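Local structure of ethylbenzene dehydrogenase beta-subunit (2IVF) at residues I23-L29 / P231-R235; K249-W254 / E327-L332; A257-H261 / G300-V306. The protein is the iron-sulfur subunit of a three-subunit enzyme, holding three SF4 clusters and one F3S cluster in a fold that includes a 4Fe-4S dicluster domain. Residues are numbered along the deposited sequence.

Contact 1: residues I23-L29 / P231-R235. With SF4 (iron/sulfur cluster), chain T.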
ATOM      1  N   ILE B  23       6.971  16.073  13.124  1.00 22.88           N
ATOM      2  CA  ILE B  23       6.818  14.751  12.476  1.00 22.78           C
ATOM      3  C   ILE B  23       7.550  13.736  13.312  1.00 22.84           C
ATOM      4  O   ILE B  23       8.735  13.889  13.560  1.00 21.75           O
ATOM      5  CB  ILE B  23       7.443  14.763  11.064  1.00 23.66           C
ATOM      6  CG1 ILE B  23       6.756  15.870  10.235  1.00 23.55           C
ATOM      7  CG2 ILE B  23       7.452  13.339  10.425  1.00 24.85           C
ATOM      8  CD1 ILE B  23       7.242  16.037   8.774  1.00 23.32           C
ATOM      9  N   ASP B  24       6.844  12.719  13.787  1.00 23.63           N
ATOM     10  CA  ASP B  24       7.424  11.745  14.722  1.00 22.67           C
ATOM     11  C   ASP B  24       7.926  10.591  13.906  1.00 24.26           C
ATOM     12  O   ASP B  24       7.152   9.760  13.468  1.00 23.61           O
ATOM     13  CB  ASP B  24       6.384  11.258  15.742  1.00 24.21           C
ATOM     14  CG  ASP B  24       6.995  10.369  16.802  1.00 23.32           C
ATOM     15  OD1 ASP B  24       8.141   9.850  16.577  1.00 23.16           O
ATOM     16  OD2 ASP B  24       6.336  10.161  17.844  1.00 25.18           O
ATOM     17  N   LEU B  25       9.244  10.471  13.778  1.00 23.67           N
ATOM     18  CA  LEU B  25       9.804   9.450  12.906  1.00 23.23           C
ATOM     19  C   LEU B  25       9.641   8.076  13.475  1.00 23.80           C
ATOM     20  O   LEU B  25       9.761   7.102  12.729  1.00 24.21           O
ATOM     21  CB  LEU B  25      11.264   9.731  12.615  1.00 23.69           C
ATOM     22  CG  LEU B  25      11.485  11.075  11.909  1.00 24.89           C
ATOM     23  CD1 LEU B  25      12.925  11.376  11.726  1.00 25.85           C
ATOM     24  CD2 LEU B  25      10.760  11.083  10.517  1.00 25.13           C
ATOM     25  N   ASN B  26       9.392   7.969  14.777  1.00 22.24           N
ATOM     26  CA  ASN B  26       9.062   6.653  15.334  1.00 22.75           C
ATOM     27  C   ASN B  26       7.774   6.071  14.821  1.00 22.27           C
ATOM     28  O   ASN B  26       7.590   4.839  14.819  1.00 22.66           O
ATOM     29  CB  ASN B  26       9.028   6.752  16.850  1.00 21.42           C
ATOM     30  CG  ASN B  26      10.333   7.082  17.377  1.00 24.09           C
ATOM     31  OD1 ASN B  26      11.240   6.216  17.364  1.00 24.43           O
ATOM     32  ND2 ASN B  26      10.529   8.359  17.761  1.00 22.26           N
ATOM     33  N   LYS B  27       6.855   6.936  14.435  1.00 21.61           N
ATOM     34  CA  LYS B  27       5.510   6.518  14.059  1.00 23.17           C
ATOM     35  C   LYS B  27       5.327   6.367  12.565  1.00 23.22           C
ATOM     36  O   LYS B  27       4.318   5.813  12.141  1.00 24.10           O
ATOM     37  CB  LYS B  27       4.454   7.489  14.632  1.00 21.83           C
ATOM     38  CG  LYS B  27       4.444   7.515  16.187  1.00 22.58           C
ATOM     39  CD  LYS B  27       3.368   8.459  16.756  1.00 23.05           C
ATOM     40  CE  LYS B  27       2.011   7.760  16.866  1.00 22.43           C
ATOM     41  NZ  LYS B  27       0.905   8.664  17.320  1.00 22.26           N
ATOM     42  N   CYS B  28       6.263   6.900  11.764  1.00 23.00           N
ATOM     43  CA  CYS B  28       6.084   6.948  10.346  1.00 22.84           C
ATOM     44  C   CYS B  28       6.287   5.588   9.744  1.00 23.36           C
ATOM     45  O   CYS B  28       7.253   4.924  10.034  1.00 21.84           O
ATOM     46  CB  CYS B  28       6.996   7.977   9.643  1.00 21.91           C
ATOM     47  SG  CYS B  28       6.700   8.008   7.885  1.00 24.17           S
ATOM     48  N   LEU B  29       5.311   5.174   8.954  1.00 24.03           N
ATOM     49  CA  LEU B  29       5.336   3.873   8.311  1.00 23.01           C
ATOM     50  C   LEU B  29       5.558   3.923   6.795  1.00 24.02           C
ATOM     51  O   LEU B  29       5.421   2.915   6.096  1.00 24.70           O
ATOM     52  CB  LEU B  29       4.075   3.097   8.651  1.00 22.03           C
ATOM     53  CG  LEU B  29       2.773   3.793   8.290  1.00 23.35           C
ATOM     54  CD1 LEU B  29       1.840   2.801   7.805  1.00 20.49           C
ATOM     55  CD2 LEU B  29       2.187   4.531   9.534  1.00 22.21           C
ATOM     56  N   PRO B 231      -2.291   8.616   8.367  1.00 21.65           N
ATOM     57  CA  PRO B 231      -2.852   7.550   9.163  1.00 22.64           C
ATOM     58  C   PRO B 231      -1.997   7.078  10.305  1.00 20.63           C
ATOM     59  O   PRO B 231      -2.515   6.429  11.210  1.00 22.79           O
ATOM     60  CB  PRO B 231      -3.045   6.420   8.183  1.00 22.66           C
ATOM     61  CG  PRO B 231      -2.686   6.922   6.857  1.00 24.94           C
ATOM     62  CD  PRO B 231      -1.952   8.168   7.012  1.00 23.19           C
ATOM     63  N   GLY B 232      -0.698   7.314  10.235  1.00 22.04           N
ATOM     64  CA  GLY B 232       0.201   6.906  11.286  1.00 23.01           C
ATOM     65  C   GLY B 232       0.116   7.779  12.531  1.00 22.53           C
ATOM     66  O   GLY B 232       0.686   7.425  13.555  1.00 23.39           O
ATOM     67  N   ARG B 233      -0.616   8.876  12.447  1.00 22.69           N
ATOM     68  CA  ARG B 233      -0.813   9.816  13.555  1.00 23.36           C
ATOM     69  C   ARG B 233       0.551  10.343  14.039  1.00 23.84           C
ATOM     70  O   ARG B 233       0.790  10.531  15.227  1.00 23.98           O
ATOM     71  CB  ARG B 233      -1.643   9.166  14.683  1.00 23.11           C
ATOM     72  CG  ARG B 233      -2.892   8.392  14.147  1.00 23.03           C
ATOM     73  CD  ARG B 233      -3.601   7.566  15.184  1.00 23.37           C
ATOM     74  NE  ARG B 233      -4.585   8.264  16.024  1.00 23.57           N
ATOM     75  CZ  ARG B 233      -4.334   8.818  17.228  1.00 25.14           C
ATOM     76  NH1 ARG B 233      -3.136   8.748  17.812  1.00 19.90           N
ATOM     77  NH2 ARG B 233      -5.318   9.371  17.889  1.00 21.37           N
ATOM     78  N   VAL B 234       1.376  10.640  13.045  1.00 23.27           N
ATOM     79  CA  VAL B 234       2.773  11.042  13.172  1.00 24.09           C
ATOM     80  C   VAL B 234       2.926  12.539  13.325  1.00 23.15           C
ATOM     81  O   VAL B 234       3.946  13.028  13.802  1.00 22.10           O
ATOM     82  CB  VAL B 234       3.415  10.585  11.840  1.00 27.04           C
ATOM     83  CG1 VAL B 234       4.652  11.294  11.462  1.00 24.97           C
ATOM     84  CG2 VAL B 234       3.449   9.072  11.824  1.00 25.52           C
ATOM     85  N   ARG B 235       1.916  13.262  12.861  1.00 23.25           N
ATOM     86  CA  ARG B 235       2.031  14.665  12.563  1.00 24.22           C
ATOM     87  C   ARG B 235       1.307  15.508  13.608  1.00 23.66           C
ATOM     88  O   ARG B 235       0.188  15.214  13.969  1.00 25.64           O
ATOM     89  CB  ARG B 235       1.361  14.942  11.237  1.00 24.92           C
ATOM     90  CG  ARG B 235       1.867  14.196  10.029  1.00 26.52           C
ATOM     91  CD  ARG B 235       3.192  14.644   9.666  1.00 29.91           C
ATOM     92  NE  ARG B 235       3.569  14.120   8.371  1.00 29.95           N
ATOM     93  CZ  ARG B 235       3.647  14.831   7.239  1.00 26.64           C
ATOM     94  NH1 ARG B 235       3.348  16.111   7.191  1.00 27.12           N
ATOM     95  NH2 ARG B 235       4.046  14.230   6.133  1.00 26.61           N
TER
HETATM   96 FE1  SF4 T1358       4.605   8.760   7.409  1.00 24.06          FE
HETATM   97 FE2  SF4 T1358       3.262  10.332   5.609  1.00 25.50          FE
HETATM   98 FE3  SF4 T1358       2.185   9.680   7.987  1.00 24.60          FE
HETATM   99 FE4  SF4 T1358       2.351   7.736   6.117  1.00 24.60          FE
HETATM  100  S1  SF4 T1358       1.123   9.619   5.965  1.00 24.68           S
HETATM  101  S2  SF4 T1358       2.873   7.569   8.342  1.00 24.44           S
HETATM  102  S3  SF4 T1358       4.334   8.353   5.165  1.00 24.86           S
HETATM  103  S4  SF4 T1358       4.086  10.958   7.636  1.00 25.58           S
HETATM  104  O   HOH W   1       2.297   5.149  13.770  1.00 10.64           O
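This is a buried contact at a cluster-binding site, where the end of strand 19-24 and the cysteine loop after it meet the turn leading into strand 235-239. The strands pair antiparallel: I23 and R235 form a non-hydrogen-bonded pair with CA atoms 4.8 Å apart, and D24 N donates to V234 O at 2.9 Å. D24 also shapes the loop, its OD1 accepting from N26 N at 2.9 Å in an Asx turn, while OD2 hydrogen-bonds to Y273 OH of the alpha-subunit. V234 fills the gap between the segments: its CG1 lies 3.6 Å from I23 CG2 and its CG2 3.4 Å from K27 CB and 3.8 Å from S2 of the SF4 cluster. C28 SG binds FE1 of the SF4 cluster at 2.3 Å, in a C28-C31-C34 arrangement with a remote C230-P231, as in bacterial-type ferredoxins. G232 lets L29 CD2 approach its CA to 3.6 Å, where a CB would clash. A water donates to K27 O at 2.7 Å and to G232 O at 2.8 Å. K27 NZ donates to R233 O at 2.8 Å, and the K27 and R233 side chains form salt bridges with E270 of the alpha-subunit, which offsets their like charges; R233 NH2 also hydrogen-bonds to S334 O. Strand 270-273 flanks strand 19-24 on the side away from strand 235-239, while strand 141-149 packs against L25, C28 and R235.

Contact 2: residues K249-W254 / E327-L332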
ATOM      1  N   LYS B 249       4.772  22.002  22.880  1.00 22.68           N
ATOM      2  CA  LYS B 249       5.215  21.087  23.951  1.00 22.67           C
ATOM      3  C   LYS B 249       6.359  20.166  23.541  1.00 23.13           C
ATOM      4  O   LYS B 249       7.262  19.885  24.330  1.00 23.10           O
ATOM      5  CB  LYS B 249       4.030  20.280  24.466  1.00 21.72           C
ATOM      6  CG  LYS B 249       3.096  21.126  25.303  1.00 23.19           C
ATOM      7  CD  LYS B 249       1.821  20.366  25.650  1.00 23.45           C
ATOM      8  CE  LYS B 249       0.769  21.288  26.326  1.00 25.70           C
ATOM      9  NZ  LYS B 249      -0.493  20.558  26.414  1.00 28.00           N
ATOM     10  N   LEU B 250       6.351  19.741  22.303  1.00 23.28           N
ATOM     11  CA  LEU B 250       7.405  18.860  21.771  1.00 23.22           C
ATOM     12  C   LEU B 250       8.662  19.578  21.336  1.00 23.71           C
ATOM     13  O   LEU B 250       9.771  19.053  21.568  1.00 23.76           O
ATOM     14  CB  LEU B 250       6.845  18.039  20.621  1.00 23.10           C
ATOM     15  CG  LEU B 250       5.695  17.088  20.993  1.00 22.88           C
ATOM     16  CD1 LEU B 250       5.130  16.455  19.768  1.00 23.15           C
ATOM     17  CD2 LEU B 250       6.047  15.987  22.064  1.00 21.82           C
ATOM     18  N   VAL B 251       8.511  20.792  20.782  1.00 22.96           N
ATOM     19  CA  VAL B 251       9.663  21.564  20.225  1.00 23.52           C
ATOM     20  C   VAL B 251      10.303  22.394  21.317  1.00 23.88           C
ATOM     21  O   VAL B 251      11.539  22.403  21.472  1.00 23.01           O
ATOM     22  CB  VAL B 251       9.221  22.482  19.039  1.00 24.25           C
ATOM     23  CG1 VAL B 251      10.369  23.412  18.504  1.00 23.94           C
ATOM     24  CG2 VAL B 251       8.652  21.680  17.878  1.00 21.74           C
ATOM     25  N   LYS B 252       9.457  23.070  22.099  1.00 24.31           N
ATOM     26  CA  LYS B 252       9.937  24.059  23.046  1.00 25.66           C
ATOM     27  C   LYS B 252      10.050  23.572  24.473  1.00 25.25           C
ATOM     28  O   LYS B 252      10.956  23.986  25.174  1.00 26.07           O
ATOM     29  CB  LYS B 252       9.054  25.310  23.030  1.00 26.93           C
ATOM     30  CG  LYS B 252       8.955  26.031  21.702  1.00 30.77           C
ATOM     31  CD  LYS B 252      10.293  26.450  21.138  1.00 33.69           C
ATOM     32  CE  LYS B 252      10.926  27.516  21.948  1.00 34.63           C
ATOM     33  NZ  LYS B 252      12.079  28.061  21.158  1.00 35.69           N
ATOM     34  N   LYS B 253       9.126  22.740  24.937  1.00 26.12           N
ATOM     35  CA  LYS B 253       9.093  22.330  26.343  1.00 25.41           C
ATOM     36  C   LYS B 253       9.949  21.064  26.540  1.00 25.42           C
ATOM     37  O   LYS B 253      10.973  21.097  27.214  1.00 24.70           O
ATOM     38  CB  LYS B 253       7.644  22.120  26.795  1.00 25.64           C
ATOM     39  CG  LYS B 253       7.395  21.615  28.267  1.00 25.87           C
ATOM     40  CD  LYS B 253       5.858  21.383  28.466  1.00 26.19           C
ATOM     41  CE  LYS B 253       5.487  20.872  29.821  1.00 28.47           C
ATOM     42  NZ  LYS B 253       4.012  20.571  29.910  1.00 29.22           N
ATOM     43  N   TRP B 254       9.537  19.970  25.935  1.00 24.13           N
ATOM     44  CA  TRP B 254      10.281  18.722  26.002  1.00 24.27           C
ATOM     45  C   TRP B 254      11.518  18.747  25.129  1.00 24.41           C
ATOM     46  O   TRP B 254      12.465  17.988  25.366  1.00 22.46           O
ATOM     47  CB  TRP B 254       9.381  17.553  25.588  1.00 23.71           C
ATOM     48  CG  TRP B 254       8.455  17.212  26.661  1.00 22.66           C
ATOM     49  CD1 TRP B 254       7.195  17.690  26.827  1.00 23.33           C
ATOM     50  CD2 TRP B 254       8.705  16.334  27.774  1.00 23.29           C
ATOM     51  NE1 TRP B 254       6.650  17.178  27.973  1.00 24.32           N
ATOM     52  CE2 TRP B 254       7.561  16.342  28.575  1.00 20.48           C
ATOM     53  CE3 TRP B 254       9.800  15.553  28.173  1.00 24.97           C
ATOM     54  CZ2 TRP B 254       7.455  15.575  29.761  1.00 22.81           C
ATOM     55  CZ3 TRP B 254       9.689  14.778  29.328  1.00 22.96           C
ATOM     56  CH2 TRP B 254       8.537  14.810  30.122  1.00 24.07           C
ATOM     57  N   GLU B 327       3.750  12.892  30.409  1.00 22.25           N
ATOM     58  CA  GLU B 327       3.161  13.840  29.457  1.00 22.65           C
ATOM     59  C   GLU B 327       3.690  13.641  28.073  1.00 21.50           C
ATOM     60  O   GLU B 327       2.950  13.780  27.079  1.00 20.50           O
ATOM     61  CB  GLU B 327       3.406  15.279  29.883  1.00 22.96           C
ATOM     62  CG  GLU B 327       2.874  16.280  28.872  1.00 24.55           C
ATOM     63  CD  GLU B 327       3.254  17.721  29.174  1.00 27.01           C
ATOM     64  OE1 GLU B 327       4.389  17.972  29.595  1.00 30.96           O
ATOM     65  OE2 GLU B 327       2.386  18.604  28.967  1.00 32.68           O
ATOM     66  N   LEU B 328       4.971  13.281  27.973  1.00 20.64           N
ATOM     67  CA  LEU B 328       5.603  13.189  26.686  1.00 20.25           C
ATOM     68  C   LEU B 328       4.999  12.055  25.928  1.00 20.78           C
ATOM     69  O   LEU B 328       4.632  12.207  24.770  1.00 20.98           O
ATOM     70  CB  LEU B 328       7.124  12.979  26.774  1.00 20.61           C
ATOM     71  CG  LEU B 328       7.794  12.821  25.401  1.00 21.48           C
ATOM     72  CD1 LEU B 328       7.580  14.066  24.473  1.00 17.99           C
ATOM     73  CD2 LEU B 328       9.261  12.537  25.558  1.00 18.41           C
ATOM     74  N   MET B 329       4.892  10.900  26.564  1.00 21.93           N
ATOM     75  CA  MET B 329       4.267   9.782  25.908  1.00 22.25           C
ATOM     76  C   MET B 329       2.803  10.046  25.596  1.00 22.76           C
ATOM     77  O   MET B 329       2.332   9.598  24.591  1.00 23.10           O
ATOM     78  CB  MET B 329       4.482   8.503  26.677  1.00 23.00           C
ATOM     79  CG  MET B 329       5.981   8.182  26.775  1.00 24.37           C
ATOM     80  SD  MET B 329       6.639   7.595  25.191  1.00 26.70           S
ATOM     81  CE  MET B 329       8.116   8.605  24.970  1.00 26.43           C
ATOM     82  N   ASP B 330       2.116  10.780  26.451  1.00 23.01           N
ATOM     83  CA  ASP B 330       0.721  11.122  26.196  1.00 23.11           C
ATOM     84  C   ASP B 330       0.616  11.945  24.915  1.00 23.20           C
ATOM     85  O   ASP B 330      -0.265  11.721  24.072  1.00 23.11           O
ATOM     86  CB  ASP B 330       0.173  11.946  27.355  1.00 23.74           C
ATOM     87  CG  ASP B 330      -0.120  11.132  28.615  1.00 27.40           C
ATOM     88  OD1 ASP B 330      -0.218   9.902  28.586  1.00 29.24           O
ATOM     89  OD2 ASP B 330      -0.328  11.766  29.671  1.00 33.14           O
ATOM     90  N   LEU B 331       1.540  12.901  24.768  1.00 22.91           N
ATOM     91  CA  LEU B 331       1.616  13.792  23.606  1.00 22.68           C
ATOM     92  C   LEU B 331       1.947  13.016  22.351  1.00 22.74           C
ATOM     93  O   LEU B 331       1.372  13.260  21.295  1.00 23.37           O
ATOM     94  CB  LEU B 331       2.657  14.887  23.823  1.00 22.91           C
ATOM     95  CG  LEU B 331       2.328  15.919  24.878  1.00 24.02           C
ATOM     96  CD1 LEU B 331       3.543  16.810  25.125  1.00 25.06           C
ATOM     97  CD2 LEU B 331       1.101  16.722  24.430  1.00 26.03           C
ATOM     98  N   LEU B 332       2.878  12.064  22.455  1.00 21.00           N
ATOM     99  CA  LEU B 332       3.350  11.423  21.288  1.00 21.52           C
ATOM    100  C   LEU B 332       2.353  10.347  20.846  1.00 21.91           C
ATOM    101  O   LEU B 332       2.261  10.051  19.685  1.00 22.32           O
ATOM    102  CB  LEU B 332       4.736  10.808  21.504  1.00 21.18           C
ATOM    103  CG  LEU B 332       5.903  11.760  21.684  1.00 22.07           C
ATOM    104  CD1 LEU B 332       7.198  10.938  22.008  1.00 24.01           C
ATOM    105  CD2 LEU B 332       6.130  12.735  20.496  1.00 23.13           C
TER
HETATM  106  O   HOH W   2      -0.010  18.333  27.843  1.00 33.67           O
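L250 reaches into a cluster of leucines on helix 327-333, its CD2 lying 3.4 Å from L328 CD1, 3.6 Å from L332 CD2 and 4.0 Å from L331 CB. W254 extends this apolar patch: L328 CB sits 3.7 Å from the centroid of its six-membered ring and 6° off the ring normal, a CH-pi contact over the face. L331 CD1 also approaches K249 CB at 3.6 Å. The two short helical segments make a roughly antiparallel helix pair, with axes 11.4 Å apart at closest approach and N-to-C directions 142° apart. A pi-type turn, with W254 N bonded to K249 O at 2.8 Å, accompanies the projection of K249, K253 and W254 toward the partner helix. Farther out, E327 gathers the polar groups. Its OE1 accepts from W254 NE1 at 2.9 Å, and K253 NZ forms a salt bridge to E327 OE1 at 2.6 Å. A water joins K249 NZ to E327 OE2, with both legs 2.7 Å long.

Contact 3: residues A257-H261 / G300-V306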
ATOM      1  N   ALA B 257      11.623  17.379  19.446  1.00 23.13           N
ATOM      2  CA  ALA B 257      11.350  17.511  18.038  1.00 22.61           C
ATOM      3  C   ALA B 257      12.428  18.485  17.500  1.00 21.48           C
ATOM      4  O   ALA B 257      12.538  19.628  17.961  1.00 21.80           O
ATOM      5  CB  ALA B 257       9.929  18.013  17.807  1.00 21.09           C
ATOM      6  N   LEU B 258      13.277  17.978  16.616  1.00 21.65           N
ATOM      7  CA  LEU B 258      14.467  18.659  16.150  1.00 21.85           C
ATOM      8  C   LEU B 258      14.414  19.037  14.679  1.00 21.08           C
ATOM      9  O   LEU B 258      13.874  18.324  13.857  1.00 22.05           O
ATOM     10  CB  LEU B 258      15.698  17.768  16.361  1.00 21.63           C
ATOM     11  CG  LEU B 258      15.914  17.254  17.770  1.00 21.88           C
ATOM     12  CD1 LEU B 258      17.028  16.217  17.782  1.00 23.62           C
ATOM     13  CD2 LEU B 258      16.157  18.400  18.794  1.00 23.46           C
ATOM     14  N   PRO B 259      15.055  20.161  14.335  1.00 22.96           N
ATOM     15  CA  PRO B 259      15.067  20.622  12.980  1.00 22.70           C
ATOM     16  C   PRO B 259      15.910  19.790  12.067  1.00 23.00           C
ATOM     17  O   PRO B 259      16.946  19.229  12.469  1.00 24.54           O
ATOM     18  CB  PRO B 259      15.684  22.028  13.085  1.00 22.51           C
ATOM     19  CG  PRO B 259      16.530  21.981  14.246  1.00 23.76           C
ATOM     20  CD  PRO B 259      15.796  21.065  15.223  1.00 22.50           C
ATOM     21  N   LEU B 260      15.479  19.712  10.821  1.00 24.29           N
ATOM     22  CA  LEU B 260      16.264  19.013   9.824  1.00 23.58           C
ATOM     23  C   LEU B 260      17.351  19.950   9.250  1.00 23.78           C
ATOM     24  O   LEU B 260      17.069  21.036   8.715  1.00 22.48           O
ATOM     25  CB  LEU B 260      15.347  18.394   8.744  1.00 23.77           C
ATOM     26  CG  LEU B 260      16.019  17.758   7.505  1.00 22.93           C
ATOM     27  CD1 LEU B 260      16.754  16.488   7.877  1.00 25.81           C
ATOM     28  CD2 LEU B 260      14.960  17.480   6.381  1.00 23.04           C
ATOM     29  N   HIS B 261      18.607  19.558   9.395  1.00 23.35           N
ATOM     30  CA  HIS B 261      19.707  20.293   8.795  1.00 23.45           C
ATOM     31  C   HIS B 261      19.696  21.791   9.179  1.00 24.46           C
ATOM     32  O   HIS B 261      19.811  22.659   8.323  1.00 25.05           O
ATOM     33  CB  HIS B 261      19.694  20.138   7.267  1.00 24.10           C
ATOM     34  CG  HIS B 261      20.189  18.805   6.763  1.00 23.48           C
ATOM     35  ND1 HIS B 261      21.433  18.294   7.084  1.00 25.07           N
ATOM     36  CD2 HIS B 261      19.633  17.927   5.909  1.00 23.10           C
ATOM     37  CE1 HIS B 261      21.608  17.148   6.446  1.00 25.99           C
ATOM     38  NE2 HIS B 261      20.521  16.897   5.740  1.00 24.24           N
ATOM     39  N   GLY B 300      23.695  13.874  11.929  1.00 24.12           N
ATOM     40  CA  GLY B 300      23.899  14.527  10.667  1.00 25.26           C
ATOM     41  C   GLY B 300      22.639  15.228  10.196  1.00 26.58           C
ATOM     42  O   GLY B 300      22.720  16.302   9.567  1.00 27.40           O
ATOM     43  N   LEU B 301      21.483  14.635  10.511  1.00 25.18           N
ATOM     44  CA  LEU B 301      20.200  15.161  10.126  1.00 25.08           C
ATOM     45  C   LEU B 301      19.612  16.118  11.142  1.00 25.22           C
ATOM     46  O   LEU B 301      19.051  17.135  10.775  1.00 26.20           O
ATOM     47  CB  LEU B 301      19.216  14.026   9.963  1.00 25.87           C
ATOM     48  CG  LEU B 301      19.478  13.080   8.798  1.00 26.39           C
ATOM     49  CD1 LEU B 301      18.344  12.128   8.693  1.00 28.76           C
ATOM     50  CD2 LEU B 301      19.734  13.891   7.488  1.00 24.86           C
ATOM     51  N   PHE B 302      19.721  15.795  12.417  1.00 24.93           N
ATOM     52  CA  PHE B 302      18.941  16.509  13.432  1.00 24.29           C
ATOM     53  C   PHE B 302      19.753  17.205  14.488  1.00 24.22           C
ATOM     54  O   PHE B 302      19.181  17.789  15.417  1.00 25.73           O
ATOM     55  CB  PHE B 302      17.950  15.544  14.078  1.00 24.22           C
ATOM     56  CG  PHE B 302      17.085  14.858  13.090  1.00 23.78           C
ATOM     57  CD1 PHE B 302      16.278  15.587  12.251  1.00 23.50           C
ATOM     58  CD2 PHE B 302      17.122  13.466  12.951  1.00 24.28           C
ATOM     59  CE1 PHE B 302      15.502  14.950  11.312  1.00 24.52           C
ATOM     60  CE2 PHE B 302      16.364  12.839  12.032  1.00 24.70           C
ATOM     61  CZ  PHE B 302      15.535  13.589  11.201  1.00 25.17           C
ATOM     62  N   GLY B 303      21.071  17.185  14.342  1.00 24.24           N
ATOM     63  CA  GLY B 303      21.962  17.930  15.191  1.00 24.64           C
ATOM     64  C   GLY B 303      22.432  17.221  16.441  1.00 24.84           C
ATOM     65  O   GLY B 303      22.053  16.073  16.699  1.00 24.06           O
ATOM     66  N   PRO B 304      23.209  17.932  17.266  1.00 25.82           N
ATOM     67  CA  PRO B 304      23.872  17.393  18.447  1.00 25.85           C
ATOM     68  C   PRO B 304      22.933  17.046  19.594  1.00 25.94           C
ATOM     69  O   PRO B 304      23.366  16.415  20.533  1.00 26.70           O
ATOM     70  CB  PRO B 304      24.760  18.554  18.914  1.00 26.81           C
ATOM     71  CG  PRO B 304      24.023  19.778  18.454  1.00 26.65           C
ATOM     72  CD  PRO B 304      23.484  19.381  17.110  1.00 26.72           C
ATOM     73  N   GLU B 305      21.669  17.442  19.527  1.00 25.21           N
ATOM     74  CA  GLU B 305      20.738  17.133  20.609  1.00 25.71           C
ATOM     75  C   GLU B 305      20.143  15.742  20.507  1.00 23.95           C
ATOM     76  O   GLU B 305      19.427  15.332  21.383  1.00 24.63           O
ATOM     77  CB  GLU B 305      19.653  18.196  20.684  1.00 25.88           C
ATOM     78  CG  GLU B 305      20.292  19.550  21.093  1.00 30.56           C
ATOM     79  CD  GLU B 305      19.340  20.673  21.225  1.00 33.07           C
ATOM     80  OE1 GLU B 305      18.110  20.428  21.168  1.00 43.51           O
ATOM     81  OE2 GLU B 305      19.824  21.838  21.393  1.00 42.90           O
ATOM     82  N   VAL B 306      20.435  15.015  19.437  1.00 22.93           N
ATOM     83  CA  VAL B 306      19.831  13.701  19.242  1.00 23.54           C
ATOM     84  C   VAL B 306      20.016  12.731  20.436  1.00 22.53           C
ATOM     85  O   VAL B 306      19.075  12.075  20.892  1.00 21.73           O
ATOM     86  CB  VAL B 306      20.351  13.043  17.958  1.00 24.05           C
ATOM     87  CG1 VAL B 306      19.907  11.518  17.882  1.00 20.34           C
ATOM     88  CG2 VAL B 306      19.843  13.820  16.737  1.00 24.88           C
TER
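L258 points at the end of helix 295-302 and the turn after it: its CD1 packs 3.9 Å from F302 CB and 3.8 Å from V306 CG2, and its CD2 lies 3.7 Å from E305 OE1, itself salt-bridged to R308. The CA-to-CB bond of P259 points away, and its O receives a CA-H...O contact from F302 CA at 3.5 Å. L260 answers in the reverse sense, a CA-H...O contact running from its CA to L301 O at 3.5 Å, and its CD1 touches L301 CD2 and F302 CE1, both at 4.0 Å. The one hydrogen bond between the segments runs from H261 N to L301 O, 2.8 Å and nearly straight, tying the helix's last turn to the extended chain. The imidazole lies with a face over L301 CA, NE2 hydrogen-bonded to E69 and ND1 to E263. At G303, just past the helix, phi/psi of 89/-177° would jam a CB against F302 O and P304 CD, and a type I beta turn from G303 to V306 leads into helix 306-321. The short, weakly bonded strand 258-259 edges the mixed sheet beside strand 270-273, whose Y272 meets the F302 ring, while L301 packs on F145 of strand 141-149.

Contacts 1 and 3 are buried and reach the same mixed sheet, at its opposite outermost strands, 235-239 and 258-259; their centres lie about 17 Å apart, and L25 packs on F302 between them. Contact 2, about 20 Å from the chain centre, is partly buried and joins helices outside that sheet. The chemistry follows: contact 1 combines metal ligation, strand pairing and charges directed to the alpha-subunit; contact 2 sets leucines under a more exposed salt bridge; contact 3 relies on apolar side chains and backbone. K27 NZ probably hydrogen-bonds to L332 O, joining contacts 1 and 2; a probable hydrogen bond between A257 N and L250 O joins contact 2 to contact 3, nested within its loop.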